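Local atomic coordinates of endopolygalacturonase (Chondrostereum purpureum, PDB entry 1K5C), a protein that probably hydrolyses the alpha-1,4 links between galacturonate units of polygalacturonan, cutting the chain into shorter pieces. Residues I178-N189 with K206-T217; W307-T315 with A327-L335. One frame throughout, in Å; residues are numbered along the deposited sequence. Where two conformers were deposited one is given.

Overall arrangement
Contact 1 (178-189 with 206-217) and contact 2 (307-315 with 327-335) are two steps of a right-handed parallel beta-helix, each the stacking of one coil on the one before. Contact 1 belongs to the middle of the helix, contact 2 to its C-terminal end. Their centres lie 19 Å apart and their nearest atoms about 10 Å, so they do not touch. Galacturonate, absent from this model, binds near contact 1: the side chain of Asn179 is about 6 Å from that of Lys228, a ligand-binding residue. Contact 2 is more remote, the side chain of Trp309 lying about 11 Å from that of Arg226, another ligand-binding residue.

Contact 1 (I178-N189 with K206-T217); sequences INDGNNIRFENN and KHVSNVVIKGNT
Val212 lays its CG1 methyl over one face of the Arg185 guanidinium, 3.8 Å from NH2 and displaced toward the rim. Glu187, two residues along the strand from Arg185, takes the guanidinium edge: Arg185 NH1 points in its own plane to Glu187 OE1 at 3.2 Å, an almost straight salt bridge that meets the carboxylate from above. The bend at chi3 of Arg185 (-98°) turns its head into this position. With an alanine here, Glu187 would probably lose its charged mate and Val212 CG1 the flat group it packs against. On the inner face of the sheet, the Phe186 ring has Asn189 ND2 over its centre, and this amide nitrogen is hydrogen-bonded to Ile164 O. From strand 176-179, on another face of the coil, Ile178 reaches in, CD1 meeting Val211 CG1 tip to tip at 3.8 Å while CG2 crosses Val208. At the far end Asp180 OD1 accepts a nearly linear bond from His207 N (2.9 Å), and a water joins Asp180 OD2 to Lys206 NZ. Backbone hydrogen bonds of the parallel strands, such as Phe186 N to Val212 O (2.9 Å), bind the two coils of the beta-helix. Strand 184-187 is flanked by strands 162-170 and 207-221; across the interior, strand 197-202 receives Phe186 on Ile197 and Val208 on Ile202, and Lys214 forms a salt bridge with Asp244 of the following coil.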
loop_
_atom_site.group_PDB
_atom_site.type_symbol
_atom_site.label_atom_id
_atom_site.label_comp_id
_atom_site.label_asym_id
_atom_site.label_seq_id
_atom_site.Cartn_x
_atom_site.Cartn_y
_atom_site.Cartn_z
ATOM N N ILE A 178 3.672 3.794 -0.215
ATOM C CA ILE A 178 4.950 3.748 0.458
ATOM C C ILE A 178 5.209 5.161 0.969
ATOM O O ILE A 178 5.428 6.097 0.198
ATOM C CB ILE A 178 6.068 3.305 -0.500
ATOM C CG1 ILE A 178 5.787 1.890 -1.062
ATOM C CG2 ILE A 178 7.401 3.362 0.244
ATOM C CD1 ILE A 178 6.700 1.483 -2.190
ATOM N N ASN A 179 5.131 5.321 2.307
ATOM C CA ASN A 179 5.142 6.634 2.919
ATOM C C ASN A 179 6.469 7.039 3.561
ATOM O O ASN A 179 6.695 8.232 3.767
ATOM C CB ASN A 179 4.007 6.695 3.969
ATOM C CG ASN A 179 2.639 6.570 3.302
ATOM O OD1 ASN A 179 1.747 5.845 3.829
ATOM N ND2 ASN A 179 2.479 7.213 2.193
ATOM N N ASP A 180 7.313 6.065 3.882
ATOM C CA ASP A 180 8.599 6.338 4.505
ATOM C C ASP A 180 9.420 5.041 4.442
ATOM O O ASP A 180 8.817 3.951 4.554
ATOM C CB ASP A 180 8.396 6.743 5.975
ATOM C CG ASP A 180 9.607 7.355 6.634
ATOM O OD1 ASP A 180 10.437 8.016 5.973
ATOM O OD2 ASP A 180 9.698 7.239 7.900
ATOM N N GLY A 181 10.730 5.159 4.297
ATOM C CA GLY A 181 11.611 4.012 4.430
ATOM C C GLY A 181 12.491 3.762 3.207
ATOM O O GLY A 181 12.327 4.325 2.130
ATOM N N ASN A 182 13.480 2.901 3.465
ATOM C CA ASN A 182 14.489 2.508 2.498
ATOM C C ASN A 182 14.390 1.022 2.207
ATOM O O ASN A 182 14.185 0.221 3.107
ATOM C CB ASN A 182 15.902 2.792 3.066
ATOM C CG ASN A 182 16.998 2.457 2.061
ATOM O OD1 ASN A 182 17.103 3.138 1.021
ATOM N ND2 ASN A 182 17.786 1.423 2.316
ATOM N N ASN A 183 14.616 0.659 0.917
ATOM C CA ASN A 183 14.779 -0.738 0.482
ATOM C C ASN A 183 13.421 -1.460 0.584
ATOM O O ASN A 183 13.211 -2.318 1.458
ATOM C CB ASN A 183 15.864 -1.462 1.289
ATOM C CG ASN A 183 15.980 -2.917 0.824
ATOM O OD1 ASN A 183 15.652 -3.270 -0.326
ATOM N ND2 ASN A 183 16.415 -3.766 1.752
ATOM N N ILE A 184 12.552 -1.079 -0.300
ATOM C CA ILE A 184 11.180 -1.578 -0.352
ATOM C C ILE A 184 10.912 -2.115 -1.763
ATOM O O ILE A 184 11.122 -1.402 -2.737
ATOM C CB ILE A 184 10.163 -0.473 0.045
ATOM C CG1 ILE A 184 10.448 0.019 1.475
ATOM C CG2 ILE A 184 8.722 -1.004 -0.098
ATOM C CD1 ILE A 184 9.937 1.391 1.738
ATOM N N ARG A 185 10.442 -3.362 -1.803
ATOM C CA ARG A 185 10.210 -4.061 -3.062
ATOM C C ARG A 185 8.734 -4.483 -3.120
ATOM O O ARG A 185 8.244 -5.094 -2.174
ATOM C CB ARG A 185 11.123 -5.270 -3.175
ATOM C CG ARG A 185 10.980 -6.008 -4.502
ATOM C CD ARG A 185 11.953 -7.199 -4.483
ATOM N NE ARG A 185 13.016 -6.714 -5.179
ATOM C CZ ARG A 185 13.534 -6.777 -6.401
ATOM N NH1 ARG A 185 13.153 -7.412 -7.460
ATOM N NH2 ARG A 185 14.569 -5.991 -6.297
ATOM N N PHE A 186 8.057 -4.126 -4.211
ATOM C CA PHE A 186 6.643 -4.455 -4.435
ATOM C C PHE A 186 6.644 -5.237 -5.777
ATOM O O PHE A 186 6.811 -4.596 -6.835
ATOM C CB PHE A 186 5.812 -3.201 -4.477
ATOM C CG PHE A 186 4.304 -3.415 -4.569
ATOM C CD1 PHE A 186 3.612 -3.835 -3.430
ATOM C CD2 PHE A 186 3.608 -3.175 -5.744
ATOM C CE1 PHE A 186 2.212 -4.007 -3.503
ATOM C CE2 PHE A 186 2.223 -3.348 -5.810
ATOM C CZ PHE A 186 1.530 -3.751 -4.685
ATOM N N GLU A 187 6.544 -6.565 -5.719
ATOM C CA GLU A 187 6.794 -7.385 -6.894
ATOM C C GLU A 187 5.680 -8.427 -7.115
ATOM O O GLU A 187 5.259 -9.142 -6.208
ATOM C CB GLU A 187 8.153 -8.112 -6.768
ATOM C CG GLU A 187 8.499 -8.934 -7.999
ATOM C CD GLU A 187 9.964 -9.320 -8.093
ATOM O OE1 GLU A 187 10.670 -9.350 -7.080
ATOM O OE2 GLU A 187 10.392 -9.644 -9.235
ATOM N N ASN A 188 5.251 -8.528 -8.386
ATOM C CA ASN A 188 4.332 -9.607 -8.816
ATOM C C ASN A 188 3.027 -9.570 -8.042
ATOM O O ASN A 188 2.457 -10.627 -7.705
ATOM C CB ASN A 188 5.012 -10.977 -8.727
ATOM C CG ASN A 188 6.175 -11.132 -9.686
ATOM O OD1 ASN A 188 6.390 -10.305 -10.592
ATOM N ND2 ASN A 188 6.992 -12.141 -9.500
ATOM N N ASN A 189 2.496 -8.360 -7.831
ATOM C CA ASN A 189 1.197 -8.168 -7.201
ATOM C C ASN A 189 0.127 -7.799 -8.249
ATOM O O ASN A 189 0.484 -7.364 -9.343
ATOM C CB ASN A 189 1.290 -7.042 -6.136
ATOM C CG ASN A 189 2.343 -7.377 -5.130
ATOM O OD1 ASN A 189 2.208 -8.257 -4.292
ATOM N ND2 ASN A 189 3.450 -6.639 -5.185
ATOM N N LYS A 206 9.748 12.881 6.008
ATOM C CA LYS A 206 9.706 11.498 5.510
ATOM C C LYS A 206 10.590 11.346 4.286
ATOM O O LYS A 206 10.700 12.250 3.449
ATOM C CB LYS A 206 8.234 11.142 5.189
ATOM C CG LYS A 206 7.295 11.314 6.411
ATOM C CD LYS A 206 7.764 10.568 7.650
ATOM C CE LYS A 206 6.731 10.802 8.778
ATOM N NZ LYS A 206 7.259 10.246 10.050
ATOM N N HIS A 207 11.210 10.151 4.190
ATOM C CA HIS A 207 12.205 9.915 3.142
ATOM C C HIS A 207 12.016 8.493 2.628
ATOM O O HIS A 207 12.173 7.535 3.383
ATOM C CB HIS A 207 13.651 10.009 3.708
ATOM C CG HIS A 207 13.906 11.362 4.317
ATOM N ND1 HIS A 207 14.312 12.465 3.574
ATOM C CD2 HIS A 207 13.764 11.773 5.622
ATOM C CE1 HIS A 207 14.411 13.515 4.393
ATOM N NE2 HIS A 207 14.114 13.108 5.608
ATOM N N VAL A 208 11.649 8.391 1.343
ATOM C CA VAL A 208 11.470 7.075 0.681
ATOM C C VAL A 208 12.653 6.905 -0.263
ATOM O O VAL A 208 12.975 7.806 -1.038
ATOM C CB VAL A 208 10.135 7.011 -0.043
ATOM C CG1 VAL A 208 10.091 5.815 -0.967
ATOM C CG2 VAL A 208 9.004 6.978 0.981
ATOM N N SER A 209 13.325 5.725 -0.187
ATOM C CA SER A 209 14.476 5.513 -1.057
ATOM C C SER A 209 14.608 4.053 -1.412
ATOM O O SER A 209 14.211 3.152 -0.667
ATOM C CB SER A 209 15.756 6.005 -0.382
ATOM O OG SER A 209 15.896 5.466 0.932
ATOM N N ASN A 210 15.245 3.814 -2.578
ATOM C CA ASN A 210 15.568 2.462 -3.031
ATOM C C ASN A 210 14.319 1.569 -3.057
ATOM O O ASN A 210 14.224 0.558 -2.354
ATOM C CB ASN A 210 16.719 1.854 -2.204
ATOM C CG ASN A 210 17.977 2.672 -2.446
ATOM O OD1 ASN A 210 18.603 3.146 -1.453
ATOM N ND2 ASN A 210 18.368 2.824 -3.629
ATOM N N VAL A 211 13.401 1.964 -3.923
ATOM C CA VAL A 211 12.107 1.274 -4.134
ATOM C C VAL A 211 12.198 0.593 -5.490
ATOM O O VAL A 211 12.597 1.191 -6.493
ATOM C CB VAL A 211 10.957 2.284 -4.108
ATOM C CG1 VAL A 211 9.652 1.616 -4.540
ATOM C CG2 VAL A 211 10.794 2.934 -2.739
ATOM N N VAL A 212 11.763 -0.675 -5.520
ATOM C CA VAL A 212 11.609 -1.431 -6.779
ATOM C C VAL A 212 10.148 -1.853 -6.889
ATOM O O VAL A 212 9.618 -2.530 -5.999
ATOM C CB VAL A 212 12.547 -2.657 -6.806
ATOM C CG1 VAL A 212 12.231 -3.512 -8.020
ATOM C CG2 VAL A 212 14.012 -2.179 -6.842
ATOM N N ILE A 213 9.514 -1.433 -7.982
ATOM C CA ILE A 213 8.119 -1.746 -8.305
ATOM C C ILE A 213 8.173 -2.608 -9.570
ATOM O O ILE A 213 8.399 -2.050 -10.671
ATOM C CB ILE A 213 7.303 -0.446 -8.492
ATOM C CG1 ILE A 213 7.320 0.416 -7.299
ATOM C CG2 ILE A 213 5.891 -0.762 -8.985
ATOM C CD1 ILE A 213 6.764 -0.034 -6.085
ATOM N N LYS A 214 8.050 -3.920 -9.412
ATOM C CA LYS A 214 8.420 -4.829 -10.515
ATOM C C LYS A 214 7.343 -5.897 -10.732
ATOM O O LYS A 214 6.912 -6.558 -9.799
ATOM C CB LYS A 214 9.744 -5.523 -10.224
ATOM C CG LYS A 214 10.239 -6.461 -11.317
ATOM C CD LYS A 214 11.671 -6.914 -11.069
ATOM C CE LYS A 214 12.222 -7.876 -12.147
ATOM N NZ LYS A 214 11.821 -7.715 -13.615
ATOM N N GLY A 215 6.959 -6.093 -12.023
ATOM C CA GLY A 215 6.169 -7.289 -12.335
ATOM C C GLY A 215 4.721 -7.234 -11.915
ATOM O O GLY A 215 4.062 -8.284 -11.896
ATOM N N ASN A 216 4.198 -6.039 -11.581
ATOM C CA ASN A 216 2.827 -5.945 -11.100
ATOM C C ASN A 216 1.841 -5.727 -12.228
ATOM O O ASN A 216 2.161 -5.204 -13.290
ATOM C CB ASN A 216 2.732 -4.734 -10.104
ATOM C CG ASN A 216 3.733 -4.874 -8.997
ATOM O OD1 ASN A 216 4.794 -4.102 -9.019
ATOM N ND2 ASN A 216 3.543 -5.720 -8.079
ATOM N N THR A 217 0.586 -6.114 -11.943
ATOM C CA THR A 217 -0.520 -5.830 -12.841
ATOM C C THR A 217 -1.507 -4.910 -12.140
ATOM O O THR A 217 -1.868 -5.155 -10.963
ATOM C CB THR A 217 -1.219 -7.158 -13.236
ATOM O OG1 THR A 217 -0.305 -7.988 -13.938
ATOM C CG2 THR A 217 -2.411 -6.969 -14.139
HETATM O O HOH W 1 7.425 7.475 9.486
HETATM O O HOH W 2 14.675 -2.296 -2.941
#

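Contact 2 (W307-T315 with A327-L335); sequences WNWSQLTVT and AKITGGQYL
Ile329 divides its branches between two indoles, CG1 going to Trp307 and CG2 to Trp309. The split follows from its first torsion: with CG1 anti to the carbonyl carbon (chi1 -55°), CG2 stands anti to the backbone N and reaches the second ring. There the CG2 methyl sits over the Trp309 face in a CH-pi contact, 3.6 Å from CD2, while Ile329 CG1 approaches Trp307 CE3 obliquely at 3.8 Å. Ala327 supplies the second CH-pi contact, its CB lying over the five-membered ring of Trp307, 3.7 Å from the centroid and 17° off the normal. Trp309 is also half of an edge-to-face pair. In the conformer of Tyr334 described here, one of two, the indole edge points at the phenol face with the planes at 61° and the six-membered rings' centroids 5.9 Å apart. Nearer the backbone, Tyr334 CB packs against Val314 CB at 3.9 Å. Gln333, on the opposite face from the tryptophans, extends across Thr313 CG2 and ends in two water bridges, OE1 to Thr313 OG1 and NE2 to Val314 O. Backbone hydrogen bonds of the parallel pairing flank a corner, Thr330 N to Trp307 O (2.9 Å) before it and Val314 N to Gln333 O (2.8 Å) after it. The corner is a type I turn from Trp309 to Leu312, overlapped by an Asx turn in which Asn308 OD1 accepts from Ser310 N (3.0 Å). Inside the coil, the indole nitrogens of Trp307 and Trp309 bond to Ser304 O and Val278 O. Strands 275-280 and 285-289 of the preceding coil hydrogen-bond to 306-315, strand 294-299 meets Trp309, Val314 and Tyr334 across the interior, and 328-333, the chain's last strand, lies on 306-315 at the C-terminal end of the parallel beta-helix.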
loop_
_atom_site.group_PDB
_atom_site.type_symbol
_atom_site.label_atom_id
_atom_site.label_comp_id
_atom_site.label_asym_id
_atom_site.label_seq_id
_atom_site.Cartn_x
_atom_site.Cartn_y
_atom_site.Cartn_z
ATOM N N TRP A 307 16.491 10.694 -15.427
ATOM C CA TRP A 307 15.370 9.736 -15.292
ATOM C C TRP A 307 15.288 8.974 -16.602
ATOM O O TRP A 307 14.856 9.514 -17.648
ATOM C CB TRP A 307 14.085 10.513 -15.030
ATOM C CG TRP A 307 14.035 11.204 -13.690
ATOM C CD1 TRP A 307 15.067 11.478 -12.823
ATOM C CD2 TRP A 307 12.828 11.711 -13.084
ATOM N NE1 TRP A 307 14.546 12.126 -11.668
ATOM C CE2 TRP A 307 13.191 12.298 -11.835
ATOM C CE3 TRP A 307 11.468 11.751 -13.465
ATOM C CZ2 TRP A 307 12.240 12.898 -11.005
ATOM C CZ3 TRP A 307 10.539 12.349 -12.630
ATOM C CH2 TRP A 307 10.920 12.915 -11.404
ATOM N N ASN A 308 15.722 7.706 -16.534
ATOM C CA ASN A 308 15.702 6.849 -17.757
ATOM C C ASN A 308 14.310 6.180 -17.794
ATOM O O ASN A 308 14.052 5.313 -16.944
ATOM C CB ASN A 308 16.812 5.792 -17.616
ATOM C CG ASN A 308 16.912 4.937 -18.882
ATOM O OD1 ASN A 308 15.942 4.825 -19.644
ATOM N ND2 ASN A 308 18.069 4.377 -19.101
ATOM N N TRP A 309 13.468 6.656 -18.701
ATOM C CA TRP A 309 12.111 6.142 -18.851
ATOM C C TRP A 309 11.983 5.343 -20.157
ATOM O O TRP A 309 10.907 5.166 -20.716
ATOM C CB TRP A 309 11.098 7.300 -18.843
ATOM C CG TRP A 309 10.905 7.857 -17.451
ATOM C CD1 TRP A 309 11.713 7.757 -16.339
ATOM C CD2 TRP A 309 9.737 8.611 -17.036
ATOM N NE1 TRP A 309 11.121 8.407 -15.251
ATOM C CE2 TRP A 309 9.920 8.929 -15.668
ATOM C CE3 TRP A 309 8.584 9.036 -17.705
ATOM C CZ2 TRP A 309 8.929 9.675 -14.966
ATOM C CZ3 TRP A 309 7.628 9.758 -16.997
ATOM C CH2 TRP A 309 7.817 10.071 -15.641
ATOM N N SER A 310 13.118 4.735 -20.591
ATOM C CA SER A 310 13.143 4.068 -21.898
ATOM C C SER A 310 12.167 2.964 -22.010
ATOM O O SER A 310 11.697 2.692 -23.124
ATOM C CB SER A 310 14.582 3.547 -22.135
ATOM O OG SER A 310 14.974 2.636 -21.074
ATOM N N GLN A 311 11.838 2.267 -20.901
ATOM C CA GLN A 311 10.952 1.095 -20.994
ATOM C C GLN A 311 9.485 1.417 -20.711
ATOM O O GLN A 311 8.664 0.491 -20.649
ATOM C CB GLN A 311 11.465 -0.029 -20.074
ATOM C CG GLN A 311 12.819 -0.604 -20.602
ATOM C CD GLN A 311 12.590 -1.333 -21.924
ATOM O OE1 GLN A 311 12.651 -0.749 -22.989
ATOM N NE2 GLN A 311 12.261 -2.597 -21.864
ATOM N N LEU A 312 9.137 2.711 -20.606
ATOM C CA LEU A 312 7.725 3.079 -20.417
ATOM C C LEU A 312 7.035 3.276 -21.758
ATOM O O LEU A 312 7.529 4.043 -22.612
ATOM C CB LEU A 312 7.671 4.400 -19.621
ATOM C CG LEU A 312 6.295 4.971 -19.370
ATOM C CD1 LEU A 312 5.427 3.968 -18.535
ATOM C CD2 LEU A 312 6.373 6.334 -18.665
ATOM N N THR A 313 5.868 2.689 -21.899
ATOM C CA THR A 313 4.957 2.980 -23.038
ATOM C C THR A 313 3.578 3.274 -22.439
ATOM O O THR A 313 3.052 2.391 -21.751
ATOM C CB THR A 313 4.887 1.828 -24.047
ATOM O OG1 THR A 313 6.185 1.577 -24.572
ATOM C CG2 THR A 313 3.885 2.171 -25.146
ATOM N N VAL A 314 3.041 4.435 -22.711
ATOM C CA VAL A 314 1.690 4.780 -22.263
ATOM C C VAL A 314 0.868 5.153 -23.508
ATOM O O VAL A 314 1.341 5.986 -24.302
ATOM C CB VAL A 314 1.673 5.946 -21.257
ATOM C CG1 VAL A 314 0.244 6.113 -20.668
ATOM C CG2 VAL A 314 2.683 5.752 -20.126
ATOM N N THR A 315 -0.304 4.558 -23.643
ATOM C CA THR A 315 -1.184 4.791 -24.786
ATOM C C THR A 315 -2.622 5.052 -24.279
ATOM O O THR A 315 -2.964 4.735 -23.157
ATOM C CB THR A 315 -1.166 3.594 -25.761
ATOM O OG1 THR A 315 -1.567 2.400 -25.047
ATOM C CG2 THR A 315 0.235 3.397 -26.391
ATOM N N ALA A 327 15.499 17.611 -13.338
ATOM C CA ALA A 327 15.604 16.245 -13.856
ATOM C C ALA A 327 15.461 16.253 -15.370
ATOM O O ALA A 327 14.723 17.071 -15.958
ATOM C CB ALA A 327 14.527 15.354 -13.251
ATOM N N LYS A 328 16.199 15.325 -15.986
ATOM C CA LYS A 328 16.102 15.118 -17.451
ATOM C C LYS A 328 15.440 13.791 -17.686
ATOM O O LYS A 328 15.992 12.757 -17.251
ATOM C CB LYS A 328 17.505 15.132 -18.078
ATOM C CG LYS A 328 18.207 16.497 -17.954
ATOM C CD LYS A 328 19.600 16.402 -18.578
ATOM C CE LYS A 328 20.733 16.092 -17.617
ATOM N NZ LYS A 328 21.738 15.114 -18.187
ATOM N N ILE A 329 14.247 13.776 -18.319
ATOM C CA ILE A 329 13.551 12.516 -18.585
ATOM C C ILE A 329 13.841 12.069 -20.006
ATOM O O ILE A 329 13.613 12.831 -20.972
ATOM C CB ILE A 329 12.027 12.669 -18.336
ATOM C CG1 ILE A 329 11.736 13.193 -16.934
ATOM C CG2 ILE A 329 11.365 11.348 -18.658
ATOM C CD1 ILE A 329 10.298 13.467 -16.612
ATOM N N THR A 330 14.389 10.878 -20.185
ATOM C CA THR A 330 14.715 10.259 -21.488
ATOM C C THR A 330 13.712 9.127 -21.701
ATOM O O THR A 330 13.669 8.192 -20.911
ATOM C CB THR A 330 16.138 9.634 -21.429
ATOM O OG1 THR A 330 17.104 10.636 -21.241
ATOM C CG2 THR A 330 16.504 8.953 -22.732
ATOM N N GLY A 331 12.796 9.176 -22.661
ATOM C CA GLY A 331 11.530 8.317 -22.757
ATOM C C GLY A 331 12.064 7.205 -23.603
ATOM O O GLY A 331 13.285 7.286 -24.004
ATOM N N GLY A 332 11.330 6.212 -23.986
ATOM C CA GLY A 332 9.938 6.020 -23.653
ATOM C C GLY A 332 8.991 6.573 -24.685
ATOM O O GLY A 332 9.374 7.388 -25.533
ATOM N N GLN A 333 7.740 6.132 -24.601
ATOM C CA GLN A 333 6.704 6.567 -25.502
ATOM C C GLN A 333 5.490 6.943 -24.660
ATOM O O GLN A 333 4.892 6.080 -24.037
ATOM C CB GLN A 333 6.346 5.450 -26.498
ATOM C CG GLN A 333 5.207 5.813 -27.406
ATOM C CD GLN A 333 4.657 4.635 -28.216
ATOM O OE1 GLN A 333 5.406 3.791 -28.740
ATOM N NE2 GLN A 333 3.306 4.623 -28.299
ATOM N N TYR A 334 5.106 8.198 -24.642
ATOM C CA TYR A 334 3.979 8.668 -23.847
ATOM C C TYR A 334 3.542 10.093 -24.162
ATOM O O TYR A 334 2.420 10.467 -23.733
ATOM C CB TYR A 334 4.312 8.639 -22.305
ATOM C CG TYR A 334 5.463 9.541 -21.958
ATOM C CD1 TYR A 334 5.361 10.891 -21.622
ATOM C CD2 TYR A 334 6.778 9.009 -22.043
ATOM C CE1 TYR A 334 6.473 11.699 -21.330
ATOM C CE2 TYR A 334 7.882 9.799 -21.774
ATOM C CZ TYR A 334 7.712 11.143 -21.417
ATOM O OH TYR A 334 8.808 11.926 -21.145
ATOM N N LEU A 335 4.300 10.875 -24.879
ATOM C CA LEU A 335 3.990 12.305 -25.140
ATOM C C LEU A 335 2.798 12.420 -26.094
ATOM O O LEU A 335 2.306 13.533 -26.194
ATOM C CB LEU A 335 5.204 13.010 -25.685
ATOM C CG LEU A 335 6.366 13.199 -24.722
ATOM C CD1 LEU A 335 7.534 13.752 -25.575
ATOM C CD2 LEU A 335 5.984 14.157 -23.606
ATOM O OXT LEU A 335 2.357 11.454 -26.722
HETATM O O HOH W 3 7.089 1.605 -27.153
HETATM O O HOH W 4 1.756 6.795 -26.840
#